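Local coordinates for ABC transporter, substrate binding protein (Mannopine) (Agrobacterium fabrum, PDB 5L9S) that serves as the periplasmic substrate-binding protein of an ABC transporter and probably captures the opine mannopine for uptake, at residues 82-87 / 249-254; 194-199 / 215-220. All blocks are in the same frame, centred on the assembly; numbering follows the deposited sequence.

Overall arrangement
From the N terminus the chain first lays down strands 4-9, 33-38 and 61-65 of one lobe, then reaches the short helix 82-85, the first half of interaction 1. Its partner, helix 247-258, comes only after the chain has built much of the other lobe and returned along strand 224-240, so this contact closes a wide loop of 161 residues. Interaction 2 is nested inside it, closing a loop of 15 residues between segments 194-199 and 215-220, on helices 192-200 and 211-219, with strand 206-210 between. The centres lie 39 Å apart, on opposite sides of the chain's centre: interaction 1 ties together parts of the N-terminal lobe, interaction 2 two helices of the other.

Interaction 1. Residues 82-87 / 249-254; sequences SDFCMQ and NALKLI
F84 and L251 bring the two backbones closest, their CA atoms 8.3 Å apart, as the short helix 82-85, whose internal hydrogen bonding is slight, faces one turn of helix 247-258. That separation leaves room for side chains, and no hydrogen bond crosses. F84 fills it: with CG anti to the backbone N (chi1 161°), its ring is carried over to the longer helix. L251 answers with one branch of its fork. The methyl CD2 sits over a face of the ring, 3.9 Å from the F84 ring centroid and 15° off the normal, a CH-pi contact displaced toward the CD1 and CE1 rim. The two side chains run antiparallel, each passing alongside the other. Three residues on, and so on the same side of the helix, I254 adds its CG2, which approaches the far end of the ring obliquely, 3.7 Å from F84 CZ. Leucine and isoleucine suit these places because their methyls can pack on a broad, flat, apolar ring.

In the bilobed fold of periplasmic binding proteins, helix 247-258 belongs to the lobe holding the N terminus; A250 and L253 pack on V5 and L61 of its sheet, L253 also on F23 and F26. F84 thus joins helix 82-85 to a helix that packs on this sheet, and I254 itself touches L61. The ring of F88 also meets that of F84. A disulfide ties C85 to C99. Locally, D83 OD1 accepts the F84 N-H at 3.0 Å in a bent bond (135° at the hydrogen), met on the anti side of the carboxylate and out of its plane. The same aspartate lies at the exposed surface, where a charged residue is at home.

Interaction 2. Residues 194-199 / 215-220; sequences QSVQAF and KALKAE
The ring of F199 is the flat group here, and L217 approaches it obliquely at the end nearest the backbone. The methyl L217 CD2 lies 4.0 Å from F199 CD1, while L217 CD1 rests 3.9 Å from F199 CB, where ring and main chain join. The bond from CA to CB of F199 points toward the other segment, and with CG anti to the backbone N (chi1 -167°) the ring runs on past L217, so that its near end alone is touched. L217 has its CG beside its own backbone N (chi1 -76°), and its fork reaches between F199 and V196. Those two residues are a turn apart, so one leucine touches both. L217 CD1 meets V196 CG2 at 4.2 Å, a loose touch, and L217 CD2 comes within 3.8 Å of V196 O. At this point the helices are near, the CA atoms of V196 and L217 being 7.0 Å apart; valine is short enough to fit beside the leucine, whose two methyls reach both V196 and F199.

The setting is a beta-alpha-beta crossover: strand 185-189 leads through helix 192-200 into strand 206-210, both parallel to strand 140-143, which lies between them. Helix 211-219 follows at once and packs beside the crossover helix. Beneath the pair, I224 of the long strand 224-240 touches both F199 and L217, so these two side chains continue into the core of this lobe. Two charged side chains are exposed: E220 makes a salt bridge through OE2 with R200 NH1, linking it to the end of helix 192-200, and K218 lies against W226 in a cation-pi contact.

Interaction 1. Residues 82-87 / 249-254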
loop_
_atom_site.group_PDB
_atom_site.type_symbol
_atom_site.label_atom_id
_atom_site.label_comp_id
_atom_site.label_asym_id
_atom_site.label_seq_id
_atom_site.Cartn_x
_atom_site.Cartn_y
_atom_site.Cartn_z
ATOM N N SER A 82 -14.543 -11.105 9.375
ATOM C CA SER A 82 -13.977 -12.388 9.838
ATOM C C SER A 82 -14.811 -13.640 9.473
ATOM O O SER A 82 -14.251 -14.597 8.943
ATOM C CB SER A 82 -13.715 -12.344 11.341
ATOM O OG SER A 82 -12.726 -11.372 11.638
ATOM N N ASP A 83 -16.133 -13.612 9.699
ATOM C CA ASP A 83 -17.015 -14.726 9.332
ATOM C C ASP A 83 -17.051 -14.951 7.805
ATOM O O ASP A 83 -16.801 -16.072 7.357
ATOM C CB ASP A 83 -18.431 -14.617 9.960
ATOM C CG ASP A 83 -19.242 -13.331 9.794
ATOM O OD1 ASP A 83 -18.730 -12.374 9.150
ATOM O OD2 ASP A 83 -20.373 -13.268 10.340
ATOM N N PHE A 84 -17.308 -13.877 7.024
ATOM C CA PHE A 84 -17.346 -13.864 5.552
ATOM C C PHE A 84 -16.014 -14.332 4.923
ATOM O O PHE A 84 -16.012 -15.006 3.893
ATOM C CB PHE A 84 -17.708 -12.444 5.058
ATOM C CG PHE A 84 -17.377 -12.125 3.616
ATOM C CD1 PHE A 84 -18.287 -12.393 2.601
ATOM C CD2 PHE A 84 -16.159 -11.545 3.276
ATOM C CE1 PHE A 84 -17.979 -12.102 1.267
ATOM C CE2 PHE A 84 -15.846 -11.271 1.943
ATOM C CZ PHE A 84 -16.760 -11.547 0.947
ATOM N N CYS A 85 -14.902 -13.931 5.548
ATOM C CA CYS A 85 -13.515 -14.184 5.185
ATOM C C CYS A 85 -13.122 -15.652 5.089
ATOM O O CYS A 85 -12.197 -15.986 4.340
ATOM C CB CYS A 85 -12.606 -13.449 6.161
ATOM S SG CYS A 85 -12.715 -11.645 6.051
ATOM N N MET A 86 -13.767 -16.504 5.900
ATOM C CA MET A 86 -13.540 -17.943 6.002
ATOM C C MET A 86 -13.683 -18.673 4.672
ATOM O O MET A 86 -12.890 -19.570 4.394
ATOM C CB MET A 86 -14.465 -18.555 7.067
ATOM C CG MET A 86 -13.919 -18.422 8.471
ATOM S SD MET A 86 -15.156 -18.633 9.776
ATOM C CE MET A 86 -14.289 -17.899 11.144
ATOM N N GLN A 87 -14.655 -18.240 3.835
ATOM C CA GLN A 87 -14.966 -18.808 2.518
ATOM C C GLN A 87 -13.814 -18.685 1.497
ATOM O O GLN A 87 -13.862 -19.338 0.453
ATOM C CB GLN A 87 -16.284 -18.226 1.955
ATOM C CG GLN A 87 -16.132 -16.926 1.162
ATOM C CD GLN A 87 -17.416 -16.416 0.549
ATOM O OE1 GLN A 87 -17.739 -15.234 0.653
ATOM N NE2 GLN A 87 -18.163 -17.276 -0.136
ATOM N N ASN A 249 -25.582 -7.479 -1.293
ATOM C CA ASN A 249 -25.109 -7.050 -2.599
ATOM C C ASN A 249 -23.695 -6.523 -2.520
ATOM O O ASN A 249 -22.931 -6.712 -3.462
ATOM C CB ASN A 249 -26.017 -5.963 -3.160
ATOM C CG ASN A 249 -27.329 -6.435 -3.727
ATOM O OD1 ASN A 249 -27.503 -7.589 -4.138
ATOM N ND2 ASN A 249 -28.253 -5.508 -3.830
ATOM N N ALA A 250 -23.353 -5.836 -1.416
ATOM C CA ALA A 250 -22.025 -5.283 -1.183
ATOM C C ALA A 250 -21.005 -6.403 -1.026
ATOM O O ALA A 250 -19.895 -6.282 -1.548
ATOM C CB ALA A 250 -22.034 -4.396 0.045
ATOM N N LEU A 251 -21.395 -7.515 -0.362
ATOM C CA LEU A 251 -20.536 -8.690 -0.172
ATOM C C LEU A 251 -20.352 -9.514 -1.466
ATOM O O LEU A 251 -19.344 -10.202 -1.623
ATOM C CB LEU A 251 -21.045 -9.563 0.981
ATOM C CG LEU A 251 -20.924 -8.973 2.397
ATOM C CD1 LEU A 251 -21.604 -9.847 3.395
ATOM C CD2 LEU A 251 -19.462 -8.768 2.799
ATOM N N LYS A 252 -21.321 -9.424 -2.396
ATOM C CA LYS A 252 -21.286 -10.081 -3.707
ATOM C C LYS A 252 -20.262 -9.355 -4.573
ATOM O O LYS A 252 -19.585 -9.984 -5.387
ATOM C CB LYS A 252 -22.674 -10.002 -4.389
ATOM C CG LYS A 252 -23.711 -10.979 -3.880
ATOM C CD LYS A 252 -24.874 -11.018 -4.867
ATOM C CE LYS A 252 -26.172 -11.483 -4.257
ATOM N NZ LYS A 252 -27.330 -11.180 -5.137
ATOM N N LEU A 253 -20.175 -8.015 -4.400
ATOM C CA LEU A 253 -19.236 -7.144 -5.101
ATOM C C LEU A 253 -17.815 -7.430 -4.623
ATOM O O LEU A 253 -16.892 -7.451 -5.447
ATOM C CB LEU A 253 -19.622 -5.657 -4.942
ATOM C CG LEU A 253 -18.735 -4.627 -5.651
ATOM C CD1 LEU A 253 -18.756 -4.793 -7.145
ATOM C CD2 LEU A 253 -19.137 -3.245 -5.298
ATOM N N ILE A 254 -17.650 -7.693 -3.299
ATOM C CA ILE A 254 -16.363 -8.052 -2.698
ATOM C C ILE A 254 -15.901 -9.421 -3.225
ATOM O O ILE A 254 -14.777 -9.533 -3.715
ATOM C CB ILE A 254 -16.421 -8.011 -1.149
ATOM C CG1 ILE A 254 -16.652 -6.572 -0.637
ATOM C CG2 ILE A 254 -15.132 -8.617 -0.548
ATOM C CD1 ILE A 254 -16.607 -6.422 0.908
#

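Interaction 2. Residues 194-199 / 215-220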
loop_
_atom_site.group_PDB
_atom_site.type_symbol
_atom_site.label_atom_id
_atom_site.label_comp_id
_atom_site.label_asym_id
_atom_site.label_seq_id
_atom_site.Cartn_x
_atom_site.Cartn_y
_atom_site.Cartn_z
ATOM N N GLN A 194 8.077 15.638 -5.272
ATOM C CA GLN A 194 9.370 16.078 -4.726
ATOM C C GLN A 194 10.472 15.036 -4.930
ATOM O O GLN A 194 11.578 15.402 -5.343
ATOM C CB GLN A 194 9.249 16.458 -3.244
ATOM C CG GLN A 194 8.317 17.639 -3.006
ATOM C CD GLN A 194 8.368 18.133 -1.593
ATOM O OE1 GLN A 194 8.873 19.216 -1.310
ATOM N NE2 GLN A 194 7.793 17.386 -0.686
ATOM N N SER A 195 10.157 13.734 -4.678
ATOM C CA SER A 195 11.091 12.612 -4.848
ATOM C C SER A 195 11.405 12.364 -6.331
ATOM O O SER A 195 12.481 11.884 -6.670
ATOM C CB SER A 195 10.532 11.358 -4.196
ATOM O OG SER A 195 9.279 11.001 -4.751
ATOM N N VAL A 196 10.467 12.729 -7.209
ATOM C CA VAL A 196 10.571 12.629 -8.663
ATOM C C VAL A 196 11.403 13.821 -9.175
ATOM O O VAL A 196 12.321 13.610 -9.976
ATOM C CB VAL A 196 9.142 12.510 -9.270
ATOM C CG1 VAL A 196 9.051 13.048 -10.675
ATOM C CG2 VAL A 196 8.657 11.081 -9.233
ATOM N N GLN A 197 11.121 15.059 -8.682
ATOM C CA GLN A 197 11.865 16.272 -9.057
ATOM C C GLN A 197 13.333 16.118 -8.614
ATOM O O GLN A 197 14.249 16.369 -9.395
ATOM C CB GLN A 197 11.281 17.542 -8.404
ATOM C CG GLN A 197 9.796 17.887 -8.656
ATOM C CD GLN A 197 9.367 18.287 -10.057
ATOM O OE1 GLN A 197 8.188 18.133 -10.423
ATOM N NE2 GLN A 197 10.273 18.863 -10.855
ATOM N N ALA A 198 13.540 15.703 -7.351
ATOM C CA ALA A 198 14.851 15.524 -6.736
ATOM C C ALA A 198 15.706 14.529 -7.519
ATOM O O ALA A 198 16.907 14.747 -7.659
ATOM C CB ALA A 198 14.693 15.072 -5.291
ATOM N N PHE A 199 15.088 13.459 -8.052
ATOM C CA PHE A 199 15.807 12.498 -8.857
ATOM C C PHE A 199 16.177 13.101 -10.226
ATOM O O PHE A 199 17.322 12.923 -10.658
ATOM C CB PHE A 199 15.021 11.182 -9.004
ATOM C CG PHE A 199 15.879 10.066 -9.562
ATOM C CD1 PHE A 199 16.024 9.891 -10.951
ATOM C CD2 PHE A 199 16.561 9.199 -8.711
ATOM C CE1 PHE A 199 16.834 8.877 -11.463
ATOM C CE2 PHE A 199 17.366 8.176 -9.229
ATOM C CZ PHE A 199 17.499 8.028 -10.598
ATOM N N LYS A 215 8.750 3.879 -11.375
ATOM C CA LYS A 215 8.229 3.402 -12.664
ATOM C C LYS A 215 8.100 4.543 -13.640
ATOM O O LYS A 215 8.477 4.386 -14.803
ATOM C CB LYS A 215 6.831 2.814 -12.468
ATOM C CG LYS A 215 6.774 1.321 -12.424
ATOM C CD LYS A 215 5.337 0.858 -12.669
ATOM C CE LYS A 215 5.042 -0.481 -12.043
ATOM N NZ LYS A 215 4.935 -0.451 -10.556
ATOM N N ALA A 216 7.537 5.682 -13.175
ATOM C CA ALA A 216 7.317 6.912 -13.958
ATOM C C ALA A 216 8.637 7.503 -14.412
ATOM O O ALA A 216 8.731 7.886 -15.570
ATOM C CB ALA A 216 6.526 7.929 -13.154
ATOM N N LEU A 217 9.682 7.485 -13.548
ATOM C CA LEU A 217 11.024 7.976 -13.890
ATOM C C LEU A 217 11.688 7.123 -14.964
ATOM O O LEU A 217 12.326 7.685 -15.864
ATOM C CB LEU A 217 11.933 8.095 -12.651
ATOM C CG LEU A 217 11.664 9.297 -11.728
ATOM C CD1 LEU A 217 12.094 8.993 -10.280
ATOM C CD2 LEU A 217 12.332 10.574 -12.272
ATOM N N LYS A 218 11.544 5.773 -14.878
ATOM C CA LYS A 218 12.094 4.813 -15.838
ATOM C C LYS A 218 11.419 5.004 -17.183
ATOM O O LYS A 218 12.090 4.942 -18.208
ATOM C CB LYS A 218 11.922 3.354 -15.357
ATOM C CG LYS A 218 12.814 2.341 -16.107
ATOM C CD LYS A 218 12.833 0.971 -15.462
ATOM C CE LYS A 218 14.127 0.229 -15.697
ATOM N NZ LYS A 218 14.498 -0.615 -14.527
ATOM N N ALA A 219 10.095 5.250 -17.176
ATOM C CA ALA A 219 9.271 5.488 -18.370
ATOM C C ALA A 219 9.638 6.823 -19.038
ATOM O O ALA A 219 9.480 6.942 -20.250
ATOM C CB ALA A 219 7.795 5.465 -17.991
ATOM N N GLU A 220 10.150 7.815 -18.252
ATOM C CA GLU A 220 10.617 9.135 -18.744
ATOM C C GLU A 220 12.025 9.028 -19.336
ATOM O O GLU A 220 12.503 9.977 -19.959
ATOM C CB GLU A 220 10.581 10.200 -17.643
ATOM C CG GLU A 220 9.190 10.706 -17.298
ATOM C CD GLU A 220 9.143 11.636 -16.091
ATOM O OE1 GLU A 220 9.982 12.562 -16.010
ATOM O OE2 GLU A 220 8.279 11.425 -15.210
#